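Local coordinates for EAL domain protein (Vibrio cholerae serotype O1, PDB 6IJ2) that probably hydrolyses the cyclic dinucleotides c-di-GMP and cGAMP as a metal-dependent EAL-domain phosphodiesterase, and binds the linear product 5'-pGpG, at residues F26-T38 and E232-S246. The protein carries 1 engineered substitution. Sequence-based numbering, arbitrary orientation.
Sequences FTMAFQPIVNCRT and ELMQGYYFAKPGFES. With nucleotides of chain B.
Q31 spans the break in strand 233-244, its carboxamide bonding the Q235 side chain before the excursion and the A240 backbone near its end. Q31 OE1 accepts from Q235 NE2 (2.9 Å), the donor 45° above the carbonyl plane and the two amides nearly perpendicular. Q31 NE2 donates to A240 O (3.0 Å, 165°), which lies in the Q31 amide plane. CG anti to the backbone N (chi1 -176°) and an extended chain carry the amide there. The excursion makes a guanine site: Y237 N bonds O6 of nucleotide G1 of chain B (2.8 Å), whose base lies over one face of the Y237 ring. A water joins P32 O to G236 N. Either side of the gap the strands pair antiparallel, V34 with M234 and F30 with G243. C36 SG packs on M234 SD (3.8 Å) and obliquely to the F239 ring; R37 NH1 forms a salt bridge with the E232 carboxylate. At the other end T27 OG1 donates to the anti lone pair of E245 OE2 (2.6 Å). K179 NZ bonds Q235 OE1, and Q235 NE2 also bonds the calcium ligand E45. These first and last strands close the EAL barrel, with strand 41-49 on the far edge of 27-35, helix 68-85 against F30 and helix 220-229 against C36 and M234.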
ATOM      1  N   PHE A  26      -1.182 -30.824  -9.990  1.00 50.92           N
ATOM      2  CA  PHE A  26      -0.033 -30.028  -9.572  1.00 48.49           C
ATOM      3  C   PHE A  26       0.421 -30.562  -8.222  1.00 46.58           C
ATOM      4  O   PHE A  26      -0.217 -31.441  -7.637  1.00 47.14           O
ATOM      5  CB  PHE A  26      -0.380 -28.537  -9.484  1.00 47.12           C
ATOM      6  CG  PHE A  26      -1.505 -28.247  -8.539  1.00 46.22           C
ATOM      7  CD1 PHE A  26      -2.822 -28.383  -8.947  1.00 48.21           C
ATOM      8  CD2 PHE A  26      -1.248 -27.857  -7.238  1.00 43.66           C
ATOM      9  CE1 PHE A  26      -3.860 -28.138  -8.071  1.00 47.67           C
ATOM     10  CE2 PHE A  26      -2.284 -27.601  -6.362  1.00 43.10           C
ATOM     11  CZ  PHE A  26      -3.590 -27.748  -6.778  1.00 45.12           C
ATOM     12  N   THR A  27       1.528 -30.022  -7.730  1.00 44.56           N
ATOM     13  CA  THR A  27       2.028 -30.415  -6.417  1.00 42.83           C
ATOM     14  C   THR A  27       2.659 -29.182  -5.781  1.00 40.31           C
ATOM     15  O   THR A  27       2.401 -28.055  -6.213  1.00 39.91           O
ATOM     16  CB  THR A  27       2.980 -31.624  -6.539  1.00 51.53           C
ATOM     17  OG1 THR A  27       3.328 -32.104  -5.236  1.00 42.73           O
ATOM     18  CG2 THR A  27       4.243 -31.259  -7.297  1.00 44.17           C
ATOM     19  N   MET A  28       3.488 -29.392  -4.761  1.00 38.86           N
ATOM     20  CA  MET A  28       4.030 -28.301  -3.969  1.00 36.57           C
ATOM     21  C   MET A  28       5.547 -28.359  -3.906  1.00 36.12           C
ATOM     22  O   MET A  28       6.152 -29.433  -3.896  1.00 38.84           O
ATOM     23  CB  MET A  28       3.485 -28.307  -2.540  1.00 35.63           C
ATOM     24  CG  MET A  28       2.017 -27.993  -2.418  1.00 35.46           C
ATOM     25  SD  MET A  28       1.648 -26.259  -2.790  1.00 42.03           S
ATOM     26  CE  MET A  28      -0.065 -26.475  -3.258  1.00 44.65           C
ATOM     27  N   ALA A  29       6.145 -27.172  -3.870  1.00 34.80           N
ATOM     28  CA  ALA A  29       7.500 -26.954  -3.401  1.00 33.89           C
ATOM     29  C   ALA A  29       7.428 -26.282  -2.036  1.00 31.81           C
ATOM     30  O   ALA A  29       6.379 -25.776  -1.628  1.00 32.34           O
ATOM     31  CB  ALA A  29       8.305 -26.094  -4.384  1.00 38.08           C
ATOM     32  N   PHE A  30       8.543 -26.303  -1.318  1.00 31.74           N
ATOM     33  CA  PHE A  30       8.603 -25.748   0.028  1.00 29.40           C
ATOM     34  C   PHE A  30       9.859 -24.903   0.162  1.00 28.96           C
ATOM     35  O   PHE A  30      10.939 -25.301  -0.284  1.00 32.40           O
ATOM     36  CB  PHE A  30       8.588 -26.873   1.110  1.00 29.60           C
ATOM     37  CG  PHE A  30       7.330 -27.682   1.106  1.00 30.43           C
ATOM     38  CD1 PHE A  30       6.215 -27.255   1.814  1.00 36.16           C
ATOM     39  CD2 PHE A  30       7.241 -28.843   0.352  1.00 32.24           C
ATOM     40  CE1 PHE A  30       5.033 -27.999   1.793  1.00 30.69           C
ATOM     41  CE2 PHE A  30       6.070 -29.586   0.323  1.00 38.30           C
ATOM     42  CZ  PHE A  30       4.964 -29.164   1.045  1.00 34.20           C
ATOM     43  N   GLN A  31       9.718 -23.734   0.784  1.00 28.14           N
ATOM     44  CA  GLN A  31      10.860 -22.864   0.987  1.00 26.66           C
ATOM     45  C   GLN A  31      10.980 -22.537   2.469  1.00 27.17           C
ATOM     46  O   GLN A  31       9.999 -22.081   3.083  1.00 26.47           O
ATOM     47  CB  GLN A  31      10.743 -21.565   0.170  1.00 26.49           C
ATOM     48  CG  GLN A  31      11.986 -20.707   0.303  1.00 30.01           C
ATOM     49  CD  GLN A  31      11.896 -19.426  -0.494  1.00 29.10           C
ATOM     50  OE1 GLN A  31      10.815 -18.858  -0.639  1.00 34.40           O
ATOM     51  NE2 GLN A  31      13.036 -18.961  -1.023  1.00 28.52           N
ATOM     52  N   PRO A  32      12.150 -22.735   3.078  1.00 29.32           N
ATOM     53  CA  PRO A  32      12.262 -22.533   4.531  1.00 25.22           C
ATOM     54  C   PRO A  32      12.251 -21.065   4.948  1.00 29.02           C
ATOM     55  O   PRO A  32      12.712 -20.169   4.232  1.00 27.95           O
ATOM     56  CB  PRO A  32      13.603 -23.193   4.880  1.00 27.80           C
ATOM     57  CG  PRO A  32      14.388 -23.150   3.628  1.00 29.99           C
ATOM     58  CD  PRO A  32      13.383 -23.293   2.499  1.00 34.01           C
ATOM     59  N   ILE A  33      11.679 -20.840   6.127  1.00 26.32           N
ATOM     60  CA  ILE A  33      11.745 -19.580   6.853  1.00 24.45           C
ATOM     61  C   ILE A  33      12.690 -19.823   8.016  1.00 23.07           C
ATOM     62  O   ILE A  33      12.486 -20.771   8.776  1.00 23.95           O
ATOM     63  CB  ILE A  33      10.350 -19.160   7.347  1.00 24.33           C
ATOM     64  CG1 ILE A  33       9.411 -18.941   6.152  1.00 29.87           C
ATOM     65  CG2 ILE A  33      10.418 -17.910   8.229  1.00 23.38           C
ATOM     66  CD1 ILE A  33       7.930 -18.869   6.546  1.00 32.87           C
ATOM     67  N   VAL A  34      13.715 -18.988   8.153  1.00 26.62           N
ATOM     68  CA  VAL A  34      14.804 -19.232   9.097  1.00 24.56           C
ATOM     69  C   VAL A  34      14.687 -18.230  10.230  1.00 27.37           C
ATOM     70  O   VAL A  34      14.448 -17.044   9.983  1.00 26.60           O
ATOM     71  CB  VAL A  34      16.174 -19.111   8.407  1.00 30.71           C
ATOM     72  CG1 VAL A  34      17.297 -19.324   9.400  1.00 39.39           C
ATOM     73  CG2 VAL A  34      16.286 -20.097   7.263  1.00 29.85           C
ATOM     74  N   ASN A  35      14.825 -18.706  11.472  1.00 25.09           N
ATOM     75  CA  ASN A  35      15.034 -17.814  12.608  1.00 24.79           C
ATOM     76  C   ASN A  35      16.528 -17.531  12.691  1.00 25.12           C
ATOM     77  O   ASN A  35      17.307 -18.413  13.071  1.00 31.82           O
ATOM     78  CB  ASN A  35      14.521 -18.442  13.901  1.00 29.07           C
ATOM     79  CG  ASN A  35      14.627 -17.505  15.073  1.00 34.69           C
ATOM     80  OD1 ASN A  35      15.680 -16.913  15.315  1.00 31.62           O
ATOM     81  ND2 ASN A  35      13.531 -17.339  15.792  1.00 41.06           N
ATOM     82  N   CYS A  36      16.930 -16.307  12.333  1.00 25.25           N
ATOM     83  CA  CYS A  36      18.342 -15.954  12.227  1.00 26.22           C
ATOM     84  C   CYS A  36      19.027 -15.807  13.577  1.00 28.88           C
ATOM     85  O   CYS A  36      20.259 -15.786  13.628  1.00 34.42           O
ATOM     86  CB  CYS A  36      18.493 -14.664  11.418  1.00 29.83           C
ATOM     87  SG  CYS A  36      18.043 -14.956   9.703  1.00 34.05           S
ATOM     88  N   ARG A  37      18.268 -15.707  14.660  1.00 28.06           N
ATOM     89  CA  ARG A  37      18.883 -15.647  15.976  1.00 31.07           C
ATOM     90  C   ARG A  37      19.244 -17.044  16.479  1.00 33.98           C
ATOM     91  O   ARG A  37      20.376 -17.282  16.903  1.00 37.13           O
ATOM     92  CB  ARG A  37      17.945 -14.955  16.957  1.00 30.88           C
ATOM     93  CG  ARG A  37      18.661 -14.390  18.165  1.00 46.31           C
ATOM     94  CD  ARG A  37      17.670 -13.986  19.225  1.00 48.92           C
ATOM     95  NE  ARG A  37      17.171 -15.160  19.922  1.00 58.91           N
ATOM     96  CZ  ARG A  37      15.916 -15.590  19.873  1.00 52.34           C
ATOM     97  NH1 ARG A  37      15.007 -14.936  19.172  1.00 55.06           N
ATOM     98  NH2 ARG A  37      15.572 -16.671  20.546  1.00 45.26           N
ATOM     99  N   THR A  38      18.293 -17.979  16.432  1.00 31.94           N
ATOM    100  CA  THR A  38      18.513 -19.340  16.921  1.00 30.26           C
ATOM    101  C   THR A  38      19.107 -20.267  15.871  1.00 32.47           C
ATOM    102  O   THR A  38      19.558 -21.371  16.216  1.00 29.47           O
ATOM    103  CB  THR A  38      17.191 -19.948  17.389  1.00 33.58           C
ATOM    104  OG1 THR A  38      16.322 -20.077  16.255  1.00 30.23           O
ATOM    105  CG2 THR A  38      16.527 -19.053  18.417  1.00 32.46           C
ATOM    106  N   GLU A 232      14.145 -11.196  12.997  1.00 23.40           N
ATOM    107  CA  GLU A 232      14.560 -12.560  13.295  1.00 24.69           C
ATOM    108  C   GLU A 232      14.187 -13.522  12.176  1.00 26.12           C
ATOM    109  O   GLU A 232      15.049 -14.246  11.681  1.00 31.14           O
ATOM    110  CB  GLU A 232      13.947 -13.019  14.619  1.00 28.94           C
ATOM    111  CG  GLU A 232      14.424 -12.198  15.800  1.00 31.02           C
ATOM    112  CD  GLU A 232      14.222 -12.926  17.121  1.00 42.90           C
ATOM    113  OE1 GLU A 232      13.622 -14.018  17.107  1.00 48.50           O
ATOM    114  OE2 GLU A 232      14.681 -12.415  18.166  1.00 45.08           O
ATOM    115  N   LEU A 233      12.931 -13.504  11.732  1.00 23.19           N
ATOM    116  CA  LEU A 233      12.481 -14.429  10.700  1.00 25.35           C
ATOM    117  C   LEU A 233      12.836 -13.902   9.318  1.00 22.20           C
ATOM    118  O   LEU A 233      12.510 -12.755   8.970  1.00 22.39           O
ATOM    119  CB  LEU A 233      10.972 -14.663  10.799  1.00 24.68           C
ATOM    120  CG  LEU A 233      10.453 -15.174  12.136  1.00 28.58           C
ATOM    121  CD1 LEU A 233       8.944 -15.415  12.075  1.00 29.07           C
ATOM    122  CD2 LEU A 233      11.196 -16.448  12.518  1.00 27.25           C
ATOM    123  N   MET A 234      13.493 -14.740   8.515  1.00 26.96           N
ATOM    124  CA  MET A 234      13.845 -14.357   7.155  1.00 24.49           C
ATOM    125  C   MET A 234      13.595 -15.514   6.196  1.00 24.85           C
ATOM    126  O   MET A 234      13.547 -16.686   6.587  1.00 25.35           O
ATOM    127  CB  MET A 234      15.313 -13.906   7.053  1.00 27.17           C
ATOM    128  CG  MET A 234      15.618 -12.664   7.895  1.00 34.14           C
ATOM    129  SD  MET A 234      17.241 -11.993   7.515  1.00 29.99           S
ATOM    130  CE  MET A 234      17.694 -11.198   9.062  1.00 26.13           C
ATOM    131  N   GLN A 235      13.449 -15.157   4.927  1.00 24.68           N
ATOM    132  CA  GLN A 235      13.189 -16.104   3.858  1.00 29.28           C
ATOM    133  C   GLN A 235      13.868 -15.568   2.607  1.00 27.46           C
ATOM    134  O   GLN A 235      13.948 -14.352   2.418  1.00 29.39           O
ATOM    135  CB  GLN A 235      11.674 -16.256   3.666  1.00 27.31           C
ATOM    136  CG  GLN A 235      11.235 -17.250   2.655  1.00 28.92           C
ATOM    137  CD  GLN A 235       9.718 -17.361   2.588  1.00 31.28           C
ATOM    138  OE1 GLN A 235       8.986 -16.756   3.391  1.00 32.02           O
ATOM    139  NE2 GLN A 235       9.241 -18.122   1.633  1.00 28.48           N
ATOM    140  N   GLY A 236      14.372 -16.456   1.764  1.00 28.37           N
ATOM    141  CA  GLY A 236      14.966 -15.987   0.526  1.00 26.20           C
ATOM    142  C   GLY A 236      15.992 -16.953  -0.029  1.00 30.17           C
ATOM    143  O   GLY A 236      16.467 -17.866   0.645  1.00 30.51           O
ATOM    144  N   TYR A 237      16.345 -16.708  -1.298  1.00 31.22           N
ATOM    145  CA  TYR A 237      17.336 -17.532  -1.987  1.00 33.14           C
ATOM    146  C   TYR A 237      18.653 -17.603  -1.225  1.00 31.78           C
ATOM    147  O   TYR A 237      19.365 -18.608  -1.320  1.00 37.18           O
ATOM    148  CB  TYR A 237      17.586 -16.990  -3.394  1.00 36.97           C
ATOM    149  CG  TYR A 237      16.442 -17.180  -4.376  1.00 36.42           C
ATOM    150  CD1 TYR A 237      15.332 -17.962  -4.060  1.00 34.82           C
ATOM    151  CD2 TYR A 237      16.486 -16.587  -5.626  1.00 38.52           C
ATOM    152  CE1 TYR A 237      14.295 -18.135  -4.966  1.00 40.33           C
ATOM    153  CE2 TYR A 237      15.452 -16.745  -6.536  1.00 46.85           C
ATOM    154  CZ  TYR A 237      14.361 -17.523  -6.204  1.00 52.64           C
ATOM    155  OH  TYR A 237      13.338 -17.685  -7.117  1.00 59.53           O
ATOM    156  N   TYR A 238      19.009 -16.549  -0.483  1.00 34.39           N
ATOM    157  CA  TYR A 238      20.241 -16.603   0.298  1.00 31.65           C
ATOM    158  C   TYR A 238      20.241 -17.788   1.252  1.00 34.04           C
ATOM    159  O   TYR A 238      21.294 -18.386   1.502  1.00 36.74           O
ATOM    160  CB  TYR A 238      20.442 -15.307   1.078  1.00 32.97           C
ATOM    161  CG  TYR A 238      21.679 -15.345   1.948  1.00 30.43           C
ATOM    162  CD1 TYR A 238      22.943 -15.418   1.382  1.00 32.75           C
ATOM    163  CD2 TYR A 238      21.579 -15.327   3.335  1.00 34.05           C
ATOM    164  CE1 TYR A 238      24.083 -15.476   2.171  1.00 37.31           C
ATOM    165  CE2 TYR A 238      22.719 -15.382   4.139  1.00 36.09           C
ATOM    166  CZ  TYR A 238      23.964 -15.447   3.545  1.00 38.97           C
ATOM    167  OH  TYR A 238      25.095 -15.496   4.324  1.00 38.06           O
ATOM    168  N   PHE A 239      19.072 -18.157   1.775  1.00 32.27           N
ATOM    169  CA  PHE A 239      18.966 -19.297   2.682  1.00 28.80           C
ATOM    170  C   PHE A 239      18.721 -20.600   1.929  1.00 32.76           C
ATOM    171  O   PHE A 239      19.450 -21.581   2.117  1.00 33.56           O
ATOM    172  CB  PHE A 239      17.856 -19.041   3.706  1.00 27.63           C
ATOM    173  CG  PHE A 239      18.062 -17.785   4.492  1.00 26.65           C
ATOM    174  CD1 PHE A 239      18.977 -17.748   5.535  1.00 28.97           C
ATOM    175  CD2 PHE A 239      17.379 -16.623   4.160  1.00 26.53           C
ATOM    176  CE1 PHE A 239      19.191 -16.571   6.253  1.00 28.57           C
ATOM    177  CE2 PHE A 239      17.592 -15.449   4.874  1.00 28.66           C
ATOM    178  CZ  PHE A 239      18.494 -15.423   5.921  1.00 27.84           C
ATOM    179  N   ALA A 240      17.712 -20.619   1.063  1.00 32.98           N
ATOM    180  CA  ALA A 240      17.441 -21.788   0.244  1.00 37.77           C
ATOM    181  C   ALA A 240      16.340 -21.450  -0.737  1.00 39.20           C
ATOM    182  O   ALA A 240      15.339 -20.835  -0.360  1.00 33.14           O
ATOM    183  CB  ALA A 240      17.017 -22.995   1.094  1.00 35.13           C
ATOM    184  N   LYS A 241      16.531 -21.868  -1.984  1.00 38.88           N
ATOM    185  CA  LYS A 241      15.468 -21.832  -2.965  1.00 36.55           C
ATOM    186  C   LYS A 241      14.368 -22.820  -2.580  1.00 37.65           C
ATOM    187  O   LYS A 241      14.611 -23.760  -1.823  1.00 37.41           O
ATOM    188  CB  LYS A 241      16.016 -22.180  -4.347  1.00 41.70           C
ATOM    189  CG  LYS A 241      17.192 -21.327  -4.807  1.00 49.94           C
ATOM    190  CD  LYS A 241      17.768 -21.893  -6.101  1.00 62.77           C
ATOM    191  CE  LYS A 241      19.088 -21.244  -6.477  1.00 73.85           C
ATOM    192  NZ  LYS A 241      19.677 -21.886  -7.692  1.00 82.61           N
ATOM    193  N   PRO A 242      13.153 -22.627  -3.094  1.00 37.79           N
ATOM    194  CA  PRO A 242      12.096 -23.630  -2.906  1.00 35.11           C
ATOM    195  C   PRO A 242      12.543 -25.018  -3.351  1.00 41.60           C
ATOM    196  O   PRO A 242      13.277 -25.177  -4.327  1.00 43.03           O
ATOM    197  CB  PRO A 242      10.956 -23.105  -3.782  1.00 38.25           C
ATOM    198  CG  PRO A 242      11.181 -21.590  -3.794  1.00 33.58           C
ATOM    199  CD  PRO A 242      12.676 -21.448  -3.853  1.00 34.76           C
ATOM    200  N   GLY A 243      12.083 -26.035  -2.630  1.00 37.34           N
ATOM    201  CA  GLY A 243      12.426 -27.391  -2.999  1.00 42.92           C
ATOM    202  C   GLY A 243      11.217 -28.164  -3.476  1.00 39.63           C
ATOM    203  O   GLY A 243      10.226 -28.277  -2.749  1.00 41.81           O
ATOM    204  N   PHE A 244      11.296 -28.701  -4.692  1.00 39.72           N
ATOM    205  CA  PHE A 244      10.192 -29.451  -5.275  1.00 41.89           C
ATOM    206  C   PHE A 244       9.930 -30.710  -4.466  1.00 47.31           C
ATOM    207  O   PHE A 244      10.795 -31.586  -4.385  1.00 43.24           O
ATOM    208  CB  PHE A 244      10.523 -29.812  -6.722  1.00 43.89           C
ATOM    209  CG  PHE A 244       9.439 -30.571  -7.425  1.00 45.93           C
ATOM    210  CD1 PHE A 244       8.328 -29.920  -7.916  1.00 47.80           C
ATOM    211  CD2 PHE A 244       9.538 -31.944  -7.600  1.00 48.01           C
ATOM    212  CE1 PHE A 244       7.333 -30.615  -8.573  1.00 48.44           C
ATOM    213  CE2 PHE A 244       8.544 -32.649  -8.255  1.00 51.41           C
ATOM    214  CZ  PHE A 244       7.438 -31.983  -8.740  1.00 54.84           C
ATOM    215  N   GLU A 245       8.739 -30.786  -3.862  1.00 41.13           N
ATOM    216  CA  GLU A 245       8.314 -31.930  -3.050  1.00 41.63           C
ATOM    217  C   GLU A 245       9.380 -32.322  -2.030  1.00 40.86           C
ATOM    218  O   GLU A 245       9.599 -33.501  -1.746  1.00 42.17           O
ATOM    219  CB  GLU A 245       7.928 -33.119  -3.940  1.00 44.40           C
ATOM    220  CG  GLU A 245       6.749 -32.816  -4.860  1.00 53.87           C
ATOM    221  CD  GLU A 245       6.134 -34.060  -5.495  1.00 60.32           C
ATOM    222  OE1 GLU A 245       6.888 -34.969  -5.907  1.00 59.24           O
ATOM    223  OE2 GLU A 245       4.888 -34.127  -5.583  1.00 55.15           O
ATOM    224  N   SER A 246      10.041 -31.322  -1.453  1.00 41.89           N
ATOM    225  CA  SER A 246      11.090 -31.593  -0.481  1.00 41.46           C
ATOM    226  C   SER A 246      11.215 -30.419   0.479  1.00 38.89           C
ATOM    227  O   SER A 246      10.720 -29.320   0.216  1.00 37.64           O
ATOM    228  CB  SER A 246      12.434 -31.864  -1.163  1.00 43.95           C
ATOM    229  OG  SER A 246      12.843 -30.745  -1.931  1.00 50.49           O
TER
ATOM    230  OP3   G B   1       5.328 -13.252  -1.656  1.00 44.09           O
ATOM    231  P     G B   1       4.749 -14.099  -2.664  1.00 45.15           P
ATOM    232  OP1   G B   1       4.149 -15.260  -2.083  1.00 44.57           O
ATOM    233  OP2   G B   1       3.918 -13.247  -3.448  1.00 47.43           O
ATOM    234  O5'   G B   1       5.993 -14.489  -3.544  1.00 45.04           O
ATOM    235  C5'   G B   1       6.586 -15.781  -3.474  1.00 44.08           C
ATOM    236  C4'   G B   1       7.520 -15.980  -4.642  1.00 45.19           C
ATOM    237  O4'   G B   1       8.813 -15.431  -4.321  1.00 45.46           O
ATOM    238  C3'   G B   1       7.780 -17.431  -5.067  1.00 45.65           C
ATOM    239  O3'   G B   1       7.660 -17.632  -6.461  1.00 47.42           O
ATOM    240  C2'   G B   1       9.231 -17.655  -4.669  1.00 44.70           C
ATOM    241  O2'   G B   1       9.963 -18.518  -5.489  1.00 56.29           O
ATOM    242  C1'   G B   1       9.806 -16.259  -4.837  1.00 45.20           C
ATOM    243  N9    G B   1      11.025 -16.050  -4.070  1.00 45.30           N
ATOM    244  C8    G B   1      11.330 -16.580  -2.842  1.00 42.91           C
ATOM    245  N7    G B   1      12.494 -16.204  -2.399  1.00 42.87           N
ATOM    246  C5    G B   1      12.982 -15.367  -3.388  1.00 44.39           C
ATOM    247  C6    G B   1      14.203 -14.651  -3.464  1.00 45.38           C
ATOM    248  O6    G B   1      15.124 -14.624  -2.659  1.00 44.99           O
ATOM    249  N1    G B   1      14.301 -13.931  -4.646  1.00 47.41           N
ATOM    250  C2    G B   1      13.341 -13.895  -5.621  1.00 48.98           C
ATOM    251  N2    G B   1      13.610 -13.130  -6.675  1.00 50.93           N
ATOM    252  N3    G B   1      12.194 -14.544  -5.556  1.00 47.49           N
ATOM    253  C4    G B   1      12.081 -15.254  -4.419  1.00 45.43           C
TER
HETATM  254  O   HOH W   1      14.530 -19.329   2.350  1.00 26.23           O